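Local coordinates for protein glycerol-3-phosphate dehydrogenase [NAD(P)+] (Coxiella burnetii, PDB 3K96) that probably catalyses the NAD(P)H-dependent reduction of dihydroxyacetone phosphate to sn-glycerol 3-phosphate, the precursor for phospholipid synthesis, at residues 33-38 with 95-100; 129-134 with 154-159; 176-181 with 198-203; 210-215 with 249-254; 313-318 with 327-332. All blocks are in the same frame, centred on the assembly; numbering follows the deposited sequence.

Interaction 1. Residues 33-38 with 95-100; sequences AILGAG and ASLEGV
Apolar contact carries this meeting of Ala33 and Leu35, on the first strand of the dinucleotide-binding domain, with Ser96, Leu97 and Val100 at the end of helix 93-97. The methyl of Ala33 points at the other segment and touches two branches there: Leu97 CD2 lies 3.6 Å from Ala33 CB, and Val100 CG1 lies 3.8 Å from the same carbon. Val100 CG1, anti to its own backbone N (chi1 169°), also reaches the strand backbone, 3.7 Å from Ala33 N. A looser touch comes from Leu35, whose CD2 branch comes within 4.3 Å of Leu97 CD2.

The polar groups find their partners within the helix, the turn and the neighbouring strand. Ser96 OG passes 4.1 Å from Leu35 CD2 in van der Waals contact, while its hydrogen bond goes to Leu93 O one turn back in the helix. A type II turn from Leu97 to Val100, closed by Val100 N on Leu97 O at 3.2 Å, brings Val100 round to face Ala33. Arg56 NH1 of the adjacent strand 55-58 takes up Ser96 O and Glu98 O, tying the helix end and the turn to the sheet.

Beyond Leu35 the strand runs into Gly36 and Gly38, which fit the GxGxxG pattern of a Rossmann fold; Gly38 is the N-cap residue of helix 39-49, and none of this loop meets helix 93-97. The contact therefore rests on dispersion and the exclusion of water from buried methyl groups, with the polar atoms named here held by neighbours in the helix, the turn and the sheet.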
# COMPACT_ATOMS: atom_id res chain seq x y z
N ALA A 33 -5.01 -33.15 -0.09
CA ALA A 33 -6.42 -32.80 0.02
C ALA A 33 -6.57 -31.31 0.31
O ALA A 33 -5.86 -30.76 1.17
CB ALA A 33 -7.12 -33.64 1.13
N ILE A 34 -7.47 -30.67 -0.42
CA ILE A 34 -7.81 -29.26 -0.18
C ILE A 34 -9.26 -29.19 0.28
O ILE A 34 -10.17 -29.54 -0.47
CB ILE A 34 -7.61 -28.40 -1.44
CG1 ILE A 34 -6.11 -28.31 -1.77
CG2 ILE A 34 -8.23 -27.03 -1.23
CD1 ILE A 34 -5.77 -27.60 -3.05
N LEU A 35 -9.46 -28.75 1.52
CA LEU A 35 -10.76 -28.65 2.13
C LEU A 35 -11.25 -27.20 2.00
O LEU A 35 -10.69 -26.30 2.62
CB LEU A 35 -10.67 -29.06 3.62
CG LEU A 35 -9.99 -30.41 3.93
CD1 LEU A 35 -10.07 -30.75 5.44
CD2 LEU A 35 -10.55 -31.56 3.09
N GLY A 36 -12.27 -27.01 1.18
CA GLY A 36 -12.82 -25.67 0.88
C GLY A 36 -12.73 -25.42 -0.61
O GLY A 36 -11.64 -25.18 -1.17
N ALA A 37 -13.88 -25.44 -1.28
CA ALA A 37 -13.92 -25.27 -2.71
C ALA A 37 -14.39 -23.89 -3.12
O ALA A 37 -15.15 -23.73 -4.09
CB ALA A 37 -14.77 -26.36 -3.35
N GLY A 38 -13.98 -22.88 -2.35
CA GLY A 38 -14.26 -21.49 -2.73
C GLY A 38 -13.28 -21.14 -3.85
O GLY A 38 -12.54 -22.01 -4.37
N ALA A 95 -13.70 -39.85 2.96
CA ALA A 95 -13.19 -40.39 1.69
C ALA A 95 -12.08 -39.51 1.13
O ALA A 95 -11.12 -40.00 0.57
CB ALA A 95 -14.31 -40.50 0.69
N SER A 96 -12.22 -38.20 1.28
CA SER A 96 -11.21 -37.30 0.72
C SER A 96 -9.87 -37.44 1.45
O SER A 96 -8.80 -37.27 0.85
CB SER A 96 -11.71 -35.85 0.73
OG SER A 96 -11.80 -35.34 2.05
N LEU A 97 -9.93 -37.77 2.74
CA LEU A 97 -8.72 -37.91 3.54
C LEU A 97 -8.17 -39.35 3.62
O LEU A 97 -7.11 -39.57 4.16
CB LEU A 97 -8.96 -37.37 4.95
CG LEU A 97 -9.33 -35.87 5.01
CD1 LEU A 97 -9.44 -35.46 6.44
CD2 LEU A 97 -8.30 -35.01 4.29
N GLU A 98 -8.89 -40.32 3.07
CA GLU A 98 -8.39 -41.71 3.10
C GLU A 98 -7.20 -41.82 2.12
O GLU A 98 -7.34 -41.55 0.94
CB GLU A 98 -9.52 -42.68 2.74
CG GLU A 98 -9.21 -44.17 2.98
CD GLU A 98 -9.06 -44.52 4.46
OE1 GLU A 98 -9.73 -43.88 5.31
OE2 GLU A 98 -8.28 -45.46 4.76
N GLY A 99 -6.03 -42.21 2.63
CA GLY A 99 -4.82 -42.32 1.81
C GLY A 99 -4.10 -40.98 1.64
O GLY A 99 -3.17 -40.85 0.85
N VAL A 100 -4.53 -39.98 2.39
CA VAL A 100 -3.94 -38.64 2.32
C VAL A 100 -3.47 -38.24 3.70
O VAL A 100 -4.18 -38.46 4.68
CB VAL A 100 -5.01 -37.61 1.87
CG1 VAL A 100 -4.50 -36.17 2.06
CG2 VAL A 100 -5.42 -37.89 0.43

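Interaction 2. Residues 129-134 with 154-159; sequences IAWGTK and VPMAVI
The indole of Trp131 has Ala157 O and the Val158 side chain over one face, and Thr133 N in plane at its edge. Ala157 O stands 3.4 Å above the ring plane, offset toward the rim, and Val158 CB is similarly placed over the pyrrole end. This packing belongs to a beta-alpha-beta unit of the Rossmann-type sheet, in which strands 128-131 and 156-160 run parallel and helix 143-151 connects them. Trp131 CG lies between its backbone N and carbonyl carbon (chi1 61°), which folds the indole back across the neighbouring strand.

Met156 CB approaches Trp131 CZ3 obliquely, while its sulfur makes a Met-aromatic contact at the edge of the six-membered ring, SD lying 5.2 Å from the ring centroid. On the opposite face of the sheet Ala130 and Ala157 bring their methyls together, with Phe185 of helix 183-193 packed on both.

Four backbone hydrogen bonds join the strands: Ile129 N to Pro155 O, Ala157 N to Ile129 O, Trp131 N to Ala157 O and Ile159 N to Trp131 O. Ala157 O is thus both a bonded acceptor and a neighbour of the indole face. Beyond the strand, Lys134, predicted to bind NADPH and sn-glycerol 3-phosphate, forms a salt bridge through NZ with Asp269. Where the strands part, one water donates to Gly132 O at 2.7 Å and to Ile159 O, also at 2.7 Å.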
# COMPACT_ATOMS: atom_id res chain seq x y z
N ILE A 129 -1.10 -30.36 8.61
CA ILE A 129 -2.19 -29.46 8.29
C ILE A 129 -1.73 -28.05 7.94
O ILE A 129 -1.09 -27.37 8.73
CB ILE A 129 -3.19 -29.40 9.48
CG1 ILE A 129 -3.85 -30.77 9.67
CG2 ILE A 129 -4.31 -28.35 9.25
CD1 ILE A 129 -4.63 -30.87 10.94
N ALA A 130 -2.07 -27.62 6.74
CA ALA A 130 -1.75 -26.26 6.29
C ALA A 130 -3.07 -25.59 6.03
O ALA A 130 -4.06 -26.27 5.86
CB ALA A 130 -0.89 -26.29 5.03
N TRP A 131 -3.10 -24.25 6.07
CA TRP A 131 -4.33 -23.52 5.75
C TRP A 131 -4.04 -22.21 5.01
O TRP A 131 -2.97 -21.60 5.14
CB TRP A 131 -5.19 -23.23 6.99
CG TRP A 131 -4.49 -22.38 8.00
CD1 TRP A 131 -4.49 -21.01 8.07
CD2 TRP A 131 -3.67 -22.83 9.07
NE1 TRP A 131 -3.70 -20.59 9.12
CE2 TRP A 131 -3.19 -21.70 9.74
CE3 TRP A 131 -3.28 -24.10 9.52
CZ2 TRP A 131 -2.35 -21.79 10.85
CZ3 TRP A 131 -2.45 -24.19 10.61
CH2 TRP A 131 -1.99 -23.04 11.27
N GLY A 132 -5.03 -21.83 4.20
CA GLY A 132 -5.04 -20.57 3.46
C GLY A 132 -6.09 -19.65 4.03
O GLY A 132 -6.22 -18.49 3.59
N THR A 133 -6.87 -20.17 5.00
CA THR A 133 -7.89 -19.38 5.71
C THR A 133 -7.24 -18.18 6.40
O THR A 133 -6.14 -18.29 6.92
CB THR A 133 -8.57 -20.23 6.80
OG1 THR A 133 -9.14 -21.41 6.20
CG2 THR A 133 -9.64 -19.45 7.57
N LYS A 134 -7.94 -17.05 6.44
CA LYS A 134 -7.46 -15.82 7.11
C LYS A 134 -8.56 -15.34 8.05
O LYS A 134 -9.71 -15.26 7.67
CB LYS A 134 -7.15 -14.72 6.08
CG LYS A 134 -6.12 -15.11 5.03
CD LYS A 134 -5.94 -14.03 3.96
CE LYS A 134 -5.00 -14.49 2.87
NZ LYS A 134 -4.86 -13.54 1.75
N VAL A 154 0.50 -31.20 15.54
CA VAL A 154 0.94 -31.71 14.27
C VAL A 154 1.76 -30.66 13.52
O VAL A 154 1.74 -29.50 13.86
CB VAL A 154 -0.29 -32.06 13.42
CG1 VAL A 154 -1.13 -33.20 14.12
CG2 VAL A 154 -1.13 -30.79 13.18
N PRO A 155 2.52 -31.09 12.51
CA PRO A 155 3.18 -30.09 11.70
C PRO A 155 2.11 -29.16 11.04
O PRO A 155 1.12 -29.64 10.48
CB PRO A 155 3.92 -30.92 10.65
CG PRO A 155 4.11 -32.30 11.30
CD PRO A 155 2.87 -32.47 12.12
N MET A 156 2.33 -27.85 11.13
CA MET A 156 1.37 -26.86 10.66
C MET A 156 2.02 -25.79 9.79
O MET A 156 3.20 -25.54 9.91
CB MET A 156 0.78 -26.13 11.86
CG MET A 156 -0.01 -26.97 12.79
SD MET A 156 -0.85 -25.92 13.99
CE MET A 156 0.43 -25.40 15.15
N ALA A 157 1.23 -25.16 8.93
CA ALA A 157 1.72 -24.10 8.06
C ALA A 157 0.59 -23.20 7.60
O ALA A 157 -0.55 -23.65 7.49
CB ALA A 157 2.44 -24.68 6.83
N VAL A 158 0.94 -21.94 7.33
CA VAL A 158 -0.01 -20.96 6.83
C VAL A 158 0.55 -20.35 5.57
O VAL A 158 1.73 -20.03 5.49
CB VAL A 158 -0.33 -19.85 7.86
CG1 VAL A 158 0.94 -19.18 8.33
CG2 VAL A 158 -1.31 -18.80 7.27
N ILE A 159 -0.29 -20.23 4.55
CA ILE A 159 0.10 -19.61 3.29
C ILE A 159 -0.77 -18.35 3.18
O ILE A 159 -2.00 -18.43 3.28
CB ILE A 159 -0.09 -20.56 2.12
CG1 ILE A 159 0.56 -19.98 0.86
CG2 ILE A 159 -1.58 -20.87 1.91
CD1 ILE A 159 0.50 -20.92 -0.33
O HOH W 1 -4.25 -17.77 1.95

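Interaction 3. Residues 176-181 with 198-203; sequences VSLASN and FRVYKN
Val200 meets both Val176 and Leu178 across two parallel strands, 174-180 and the outermost strand of the sheet within the chain, 198-203, the pair linked by helix 183-193 in a beta-alpha-beta unit. From Val200 CB the side chain divides. CG1, anti to the backbone N (chi1 -179°), presses on Leu178 CB at 3.5 Å, tighter than usual for two carbons, and reaches Leu178 CD1 as well. The other branch, CG2, lies 3.9 Å from Val176 CG2. That same Val176 methyl is approached by Phe198 CZ at 4.0 Å, so this one branch touches both the ring and Val200. Ile190 and Leu193 of helix 183-193 also pack on Val200.

Ser177, Tyr201 and Asn203 lie on the reverse face, where Ser177 CB touches Asn203 CB. Tyr201 OH accepts a hydrogen bond from Arg199 NE at 3.1 Å, in the plane of the guanidinium; Arg199 NH2 turns to Gln196 O. Both residues also pack against the second subunit, Arg199 on its Leu349 and Tyr201 on its Arg351.

The backbones are joined by Val176 N to Arg199 O, Tyr201 N to Val176 O, Leu178 N to Tyr201 O and Asn203 N to Leu178 O. The last is more bent, at 140° about the hydrogen, and its donor stands above the carbonyl plane. Tyr201 O has a second donor, a water 3.0 Å away that is also hydrogen-bonded to Ser177 OG at 2.9 Å.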
# COMPACT_ATOMS: atom_id res chain seq x y z
N VAL A 176 3.39 -15.12 -2.43
CA VAL A 176 2.79 -15.31 -1.12
C VAL A 176 3.83 -15.80 -0.13
O VAL A 176 4.90 -16.28 -0.51
CB VAL A 176 1.62 -16.31 -1.12
CG1 VAL A 176 0.44 -15.79 -1.94
CG2 VAL A 176 2.11 -17.70 -1.64
N SER A 177 3.54 -15.65 1.16
CA SER A 177 4.45 -16.13 2.20
C SER A 177 3.94 -17.47 2.70
O SER A 177 2.75 -17.76 2.62
CB SER A 177 4.52 -15.16 3.38
OG SER A 177 5.04 -13.89 2.99
N LEU A 178 4.85 -18.29 3.20
CA LEU A 178 4.48 -19.56 3.79
C LEU A 178 5.29 -19.73 5.08
O LEU A 178 6.52 -19.77 5.06
CB LEU A 178 4.71 -20.70 2.82
CG LEU A 178 4.19 -22.06 3.26
CD1 LEU A 178 3.88 -22.92 2.02
CD2 LEU A 178 5.16 -22.75 4.21
N ALA A 179 4.57 -19.75 6.21
CA ALA A 179 5.14 -19.92 7.54
C ALA A 179 4.70 -21.25 8.13
O ALA A 179 3.53 -21.63 8.02
CB ALA A 179 4.71 -18.78 8.46
N SER A 180 5.63 -21.90 8.80
CA SER A 180 5.40 -23.20 9.38
C SER A 180 6.11 -23.40 10.70
O SER A 180 7.07 -22.72 11.02
CB SER A 180 5.92 -24.26 8.40
OG SER A 180 5.65 -25.56 8.89
N ASN A 181 5.61 -24.33 11.49
CA ASN A 181 6.25 -24.70 12.75
C ASN A 181 7.11 -25.97 12.53
O ASN A 181 7.63 -26.55 13.50
CB ASN A 181 5.19 -25.00 13.82
CG ASN A 181 4.42 -26.30 13.54
OD1 ASN A 181 4.51 -26.88 12.46
ND2 ASN A 181 3.63 -26.75 14.53
N PHE A 198 3.81 -18.48 -9.74
CA PHE A 198 3.24 -18.55 -8.38
C PHE A 198 4.40 -18.85 -7.47
O PHE A 198 4.88 -19.99 -7.39
CB PHE A 198 2.17 -19.64 -8.26
CG PHE A 198 1.45 -19.61 -6.95
CD1 PHE A 198 0.37 -18.77 -6.76
CD2 PHE A 198 1.87 -20.40 -5.90
CE1 PHE A 198 -0.31 -18.73 -5.54
CE2 PHE A 198 1.19 -20.38 -4.68
CZ PHE A 198 0.10 -19.53 -4.51
N ARG A 199 4.86 -17.81 -6.78
CA ARG A 199 6.04 -17.91 -5.96
C ARG A 199 5.73 -17.87 -4.47
O ARG A 199 4.93 -17.05 -4.01
CB ARG A 199 7.01 -16.81 -6.38
CG ARG A 199 7.23 -16.81 -7.89
CD ARG A 199 8.28 -15.82 -8.35
NE ARG A 199 9.63 -16.32 -8.10
CZ ARG A 199 10.25 -17.21 -8.88
NH1 ARG A 199 11.48 -17.62 -8.59
NH2 ARG A 199 9.64 -17.71 -9.95
N VAL A 200 6.38 -18.77 -3.74
CA VAL A 200 6.12 -18.95 -2.31
C VAL A 200 7.41 -18.76 -1.56
O VAL A 200 8.38 -19.46 -1.81
CB VAL A 200 5.57 -20.38 -2.05
CG1 VAL A 200 5.29 -20.59 -0.59
CG2 VAL A 200 4.33 -20.60 -2.88
N TYR A 201 7.40 -17.81 -0.64
CA TYR A 201 8.59 -17.48 0.11
C TYR A 201 8.47 -17.87 1.59
O TYR A 201 7.48 -17.57 2.23
CB TYR A 201 8.89 -16.00 -0.04
CG TYR A 201 9.11 -15.61 -1.50
CD1 TYR A 201 10.33 -15.88 -2.13
CD2 TYR A 201 8.12 -15.00 -2.24
CE1 TYR A 201 10.54 -15.54 -3.45
CE2 TYR A 201 8.33 -14.64 -3.58
CZ TYR A 201 9.54 -14.93 -4.18
OH TYR A 201 9.76 -14.58 -5.51
N LYS A 202 9.49 -18.58 2.07
CA LYS A 202 9.58 -19.03 3.44
C LYS A 202 9.53 -17.83 4.37
O LYS A 202 10.12 -16.79 4.10
CB LYS A 202 10.89 -19.80 3.63
CG LYS A 202 11.09 -20.44 4.99
CD LYS A 202 12.40 -21.26 5.03
CE LYS A 202 12.52 -22.14 6.29
NZ LYS A 202 12.81 -21.40 7.55
N ASN A 203 8.79 -17.99 5.46
CA ASN A 203 8.65 -16.98 6.47
C ASN A 203 8.66 -17.73 7.81
O ASN A 203 8.08 -18.79 7.95
CB ASN A 203 7.38 -16.14 6.20
CG ASN A 203 7.06 -15.18 7.31
OD1 ASN A 203 7.04 -15.56 8.47
ND2 ASN A 203 6.72 -13.96 6.96
O HOH W 2 7.78 -14.70 2.92

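Interaction 4. Residues 210-215 with 249-254; sequences ELCGSV and RLVSVF
Leu211 O accepts Ser214 OG at 2.9 Å and, more weakly, Ser214 N at 3.1 Å, while the Leu211 side chain reaches over to helix 233-253. The hydroxyl comes in at a steep 114° to the C=O bond, as a serine folded back onto its own helix does. Its polar end is thereby engaged at home, and across the contact Ser214 OG only brushes Leu250 CD2.

Leu211 splits its two methyls between two partners. CD1 presses on Phe254 CB at 3.4 Å and extends toward CG of that ring, the two side chains crossing at about a right angle; CD2 meets Leu250 CD2 at 3.9 Å, again nearly crosswise. Leu250 CD2 is shared, for Val215 CG2 lies 3.5 Å from it as those side chains slide past each other in opposite directions. With CG anti to its backbone N (chi1 -178°), Leu250 extends toward helix 206-228. Farther along, Val251 CG2 touches both Leu211 CB and Cys212 SG, the sulfur being 3.9 Å away.

Phe254, just past the helix end, has an edge-to-face partner in His321 and packs on Leu317 of helix 307-320. The short segments lie 150° apart in direction, with their axes 9.2 Å apart at closest approach. Such a near-antiparallel helix pair, with an apolar seam, is part of the all-helical C-terminal domain of the glycerol-3-phosphate dehydrogenase family; Lys216, the predicted proton acceptor, follows directly after Val215.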
# COMPACT_ATOMS: atom_id res chain seq x y z
N GLU A 210 -0.55 -14.93 10.60
CA GLU A 210 -1.94 -15.15 10.93
C GLU A 210 -2.63 -13.87 11.36
O GLU A 210 -3.71 -13.58 10.92
CB GLU A 210 -2.07 -16.14 12.08
CG GLU A 210 -1.84 -17.59 11.70
CD GLU A 210 -1.93 -18.49 12.94
OE1 GLU A 210 -2.96 -19.14 13.12
OE2 GLU A 210 -0.99 -18.49 13.76
N LEU A 211 -2.02 -13.15 12.27
CA LEU A 211 -2.63 -11.95 12.78
C LEU A 211 -2.78 -10.86 11.72
O LEU A 211 -3.79 -10.16 11.69
CB LEU A 211 -1.88 -11.48 14.03
CG LEU A 211 -2.11 -12.42 15.23
CD1 LEU A 211 -1.19 -12.02 16.36
CD2 LEU A 211 -3.60 -12.39 15.68
N CYS A 212 -1.81 -10.74 10.82
CA CYS A 212 -1.90 -9.77 9.72
C CYS A 212 -3.10 -10.11 8.88
O CYS A 212 -3.89 -9.24 8.51
CB CYS A 212 -0.64 -9.80 8.85
SG CYS A 212 0.73 -8.95 9.56
N GLY A 213 -3.23 -11.40 8.55
CA GLY A 213 -4.34 -11.86 7.75
C GLY A 213 -5.68 -11.71 8.45
O GLY A 213 -6.70 -11.59 7.80
N SER A 214 -5.70 -11.70 9.77
CA SER A 214 -6.98 -11.63 10.46
C SER A 214 -7.49 -10.18 10.59
O SER A 214 -8.61 -9.96 11.01
CB SER A 214 -6.87 -12.27 11.85
OG SER A 214 -6.13 -11.43 12.74
N VAL A 215 -6.65 -9.22 10.22
CA VAL A 215 -7.03 -7.81 10.31
C VAL A 215 -7.24 -7.12 8.95
O VAL A 215 -7.98 -6.16 8.86
CB VAL A 215 -5.97 -7.04 11.08
CG1 VAL A 215 -6.30 -5.55 11.14
CG2 VAL A 215 -5.85 -7.61 12.49
N ARG A 249 0.56 -3.49 16.10
CA ARG A 249 0.37 -3.56 17.55
C ARG A 249 -0.13 -4.95 17.96
O ARG A 249 0.35 -5.55 18.92
CB ARG A 249 -0.60 -2.47 18.01
CG ARG A 249 -0.68 -2.34 19.51
CD ARG A 249 -1.48 -1.10 19.98
NE ARG A 249 -0.91 0.15 19.48
CZ ARG A 249 -1.45 0.93 18.55
NH1 ARG A 249 -0.81 2.03 18.18
NH2 ARG A 249 -2.62 0.64 18.00
N LEU A 250 -1.12 -5.44 17.24
CA LEU A 250 -1.66 -6.75 17.50
C LEU A 250 -0.58 -7.83 17.30
O LEU A 250 -0.40 -8.71 18.15
CB LEU A 250 -2.82 -7.01 16.56
CG LEU A 250 -3.52 -8.36 16.75
CD1 LEU A 250 -4.12 -8.44 18.14
CD2 LEU A 250 -4.60 -8.57 15.67
N VAL A 251 0.14 -7.74 16.19
CA VAL A 251 1.21 -8.66 15.90
C VAL A 251 2.25 -8.61 17.03
O VAL A 251 2.66 -9.65 17.58
CB VAL A 251 1.87 -8.29 14.54
CG1 VAL A 251 3.22 -9.02 14.36
CG2 VAL A 251 0.91 -8.58 13.40
N SER A 252 2.63 -7.39 17.42
CA SER A 252 3.65 -7.21 18.44
C SER A 252 3.29 -7.83 19.76
O SER A 252 4.12 -8.50 20.38
CB SER A 252 3.97 -5.73 18.65
OG SER A 252 5.09 -5.63 19.52
N VAL A 253 2.05 -7.62 20.19
CA VAL A 253 1.54 -8.16 21.44
C VAL A 253 1.53 -9.70 21.48
O VAL A 253 1.63 -10.31 22.57
CB VAL A 253 0.13 -7.63 21.74
CG1 VAL A 253 -0.52 -8.43 22.85
CG2 VAL A 253 0.19 -6.14 22.07
N PHE A 254 1.37 -10.35 20.33
CA PHE A 254 1.42 -11.82 20.32
C PHE A 254 2.79 -12.40 19.93
O PHE A 254 2.93 -13.61 19.72
CB PHE A 254 0.31 -12.39 19.44
CG PHE A 254 -1.03 -12.36 20.09
CD1 PHE A 254 -1.75 -11.19 20.15
CD2 PHE A 254 -1.55 -13.50 20.68
CE1 PHE A 254 -2.97 -11.15 20.78
CE2 PHE A 254 -2.77 -13.47 21.31
CZ PHE A 254 -3.49 -12.29 21.36

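Interaction 5. Residues 313-318 with 327-332; sequences QVHALA and LTFQVH
His315 lies between His332 and Phe329, and the three rings form an aromatic cluster joining helices 307-320 and 326-336. Against His332 it stacks face to face: the imidazole planes differ by only 9° and their centroids are 3.9 Å apart. Against Phe329 it is turned on edge. Its CD2 and NE2 edge points into the phenyl face, with the planes at 59° and CD2 standing 3.4 Å above the middle of the ring. His315 carries CG anti to the backbone N (chi1 -178°) and His332 does likewise, extending the imidazoles into the gap between the helices so that they overlap.

Ala318 CB meets the Phe329 edge near its plane, 3.6 Å from CE2, so the phenyl meets a methyl at its rim and an imidazole over its face. Nearer the domain interior, Thr328 CG2 touches Val314 CG1 at 4.1 Å, while the threonine hydroxyl is hydrogen-bonded to Glu246. Val314 and Thr328 both pack on Ile218 of helix 206-228.

Beside the rings, a water bridges the helices, donating to Phe329 O at 2.7 Å and accepting a weak bond from His315 NE2. That weak bond is consistent with a proton on NE2 of His315. Stacked imidazoles would probably disfavour positive charge on both rings at once, consistent with at least one of the two rings being neutral, and with a contact held mainly by dispersion and ring-edge electrostatics, with one water added.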
# COMPACT_ATOMS: atom_id res chain seq x y z
N GLN A 313 -14.47 -10.86 15.80
CA GLN A 313 -13.51 -11.72 16.53
C GLN A 313 -12.30 -10.94 17.01
O GLN A 313 -11.85 -11.11 18.15
CB GLN A 313 -13.06 -12.91 15.67
CG GLN A 313 -14.18 -13.85 15.26
CD GLN A 313 -14.86 -14.50 16.44
OE1 GLN A 313 -14.23 -14.96 17.38
NE2 GLN A 313 -16.18 -14.54 16.39
N VAL A 314 -11.78 -10.07 16.15
CA VAL A 314 -10.62 -9.29 16.50
C VAL A 314 -10.97 -8.26 17.56
O VAL A 314 -10.18 -8.04 18.49
CB VAL A 314 -9.97 -8.63 15.26
CG1 VAL A 314 -8.91 -7.63 15.67
CG2 VAL A 314 -9.39 -9.70 14.36
N HIS A 315 -12.15 -7.67 17.46
CA HIS A 315 -12.59 -6.68 18.46
C HIS A 315 -12.62 -7.35 19.84
O HIS A 315 -12.11 -6.80 20.80
CB HIS A 315 -13.97 -6.12 18.13
CG HIS A 315 -14.45 -5.08 19.09
ND1 HIS A 315 -15.40 -5.33 20.05
CD2 HIS A 315 -14.10 -3.78 19.24
CE1 HIS A 315 -15.63 -4.23 20.75
NE2 HIS A 315 -14.85 -3.28 20.28
N ALA A 316 -13.18 -8.56 19.91
CA ALA A 316 -13.23 -9.27 21.18
C ALA A 316 -11.83 -9.57 21.69
O ALA A 316 -11.55 -9.44 22.87
CB ALA A 316 -14.06 -10.58 21.05
N LEU A 317 -10.93 -9.95 20.79
CA LEU A 317 -9.56 -10.27 21.18
C LEU A 317 -8.84 -9.00 21.66
O LEU A 317 -8.14 -9.03 22.67
CB LEU A 317 -8.78 -10.90 20.03
CG LEU A 317 -7.38 -11.35 20.37
CD1 LEU A 317 -7.44 -12.59 21.26
CD2 LEU A 317 -6.58 -11.64 19.11
N ALA A 318 -9.01 -7.91 20.94
CA ALA A 318 -8.37 -6.64 21.32
C ALA A 318 -8.83 -6.22 22.71
O ALA A 318 -8.03 -5.78 23.54
CB ALA A 318 -8.69 -5.56 20.30
N LEU A 327 -9.20 1.71 14.14
CA LEU A 327 -9.99 1.42 12.95
C LEU A 327 -10.95 0.26 13.19
O LEU A 327 -12.13 0.34 12.85
CB LEU A 327 -9.16 1.19 11.68
CG LEU A 327 -8.65 2.47 11.00
CD1 LEU A 327 -7.67 3.23 11.88
CD2 LEU A 327 -8.03 2.16 9.63
N THR A 328 -10.44 -0.81 13.79
CA THR A 328 -11.25 -2.00 14.06
C THR A 328 -12.41 -1.67 14.98
O THR A 328 -13.52 -2.13 14.77
CB THR A 328 -10.40 -3.10 14.72
OG1 THR A 328 -9.33 -3.44 13.83
CG2 THR A 328 -11.25 -4.31 15.06
N PHE A 329 -12.15 -0.83 15.98
CA PHE A 329 -13.21 -0.45 16.90
C PHE A 329 -14.27 0.40 16.24
O PHE A 329 -15.45 0.22 16.53
CB PHE A 329 -12.63 0.23 18.14
CG PHE A 329 -12.06 -0.73 19.13
CD1 PHE A 329 -12.44 -0.68 20.46
CD2 PHE A 329 -11.20 -1.74 18.71
CE1 PHE A 329 -11.92 -1.60 21.38
CE2 PHE A 329 -10.68 -2.65 19.61
CZ PHE A 329 -11.04 -2.58 20.95
N GLN A 330 -13.87 1.32 15.36
CA GLN A 330 -14.85 2.15 14.65
C GLN A 330 -15.70 1.29 13.73
O GLN A 330 -16.91 1.45 13.67
CB GLN A 330 -14.18 3.26 13.84
CG GLN A 330 -13.65 4.41 14.66
CD GLN A 330 -14.76 5.29 15.23
OE1 GLN A 330 -15.68 4.81 15.88
NE2 GLN A 330 -14.65 6.59 14.98
N VAL A 331 -15.07 0.37 13.01
CA VAL A 331 -15.85 -0.52 12.13
C VAL A 331 -16.89 -1.28 12.97
O VAL A 331 -18.07 -1.36 12.61
CB VAL A 331 -14.98 -1.48 11.30
CG1 VAL A 331 -15.86 -2.48 10.53
CG2 VAL A 331 -14.12 -0.69 10.33
N HIS A 332 -16.46 -1.78 14.12
CA HIS A 332 -17.38 -2.49 15.01
C HIS A 332 -18.56 -1.59 15.42
O HIS A 332 -19.71 -2.06 15.47
CB HIS A 332 -16.64 -3.00 16.27
CG HIS A 332 -17.41 -4.02 17.05
ND1 HIS A 332 -18.24 -3.69 18.10
CD2 HIS A 332 -17.49 -5.37 16.90
CE1 HIS A 332 -18.78 -4.80 18.58
NE2 HIS A 332 -18.36 -5.83 17.86
O HOH W 3 -15.62 -0.29 19.19

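Overall arrangement
Following the chain from the N terminus, the five contacts close in series, none nesting in or crossing another. Interaction 1 closes the longest loop, 56 residues, bringing helix 93-97 back to the first strand. Interactions 2 and 3 close shorter beta-alpha-beta loops in the same sheet, and strands 156-160 and 174-180, antiparallel neighbours, join them through the Val158 and Ala179 backbones. The chain then enters helix 206-228, where interaction 4 opens, to close on helix 233-253 after 33 residues; Trp131 and Lys134 of interaction 2 pack on Glu210 and Gly213, linking sheet to helical domain. Interaction 5 closes the shortest loop, and its Val314 and Leu317 touch interaction 4. Interactions 1 and 5 are farthest apart, with centres about 33 Å apart.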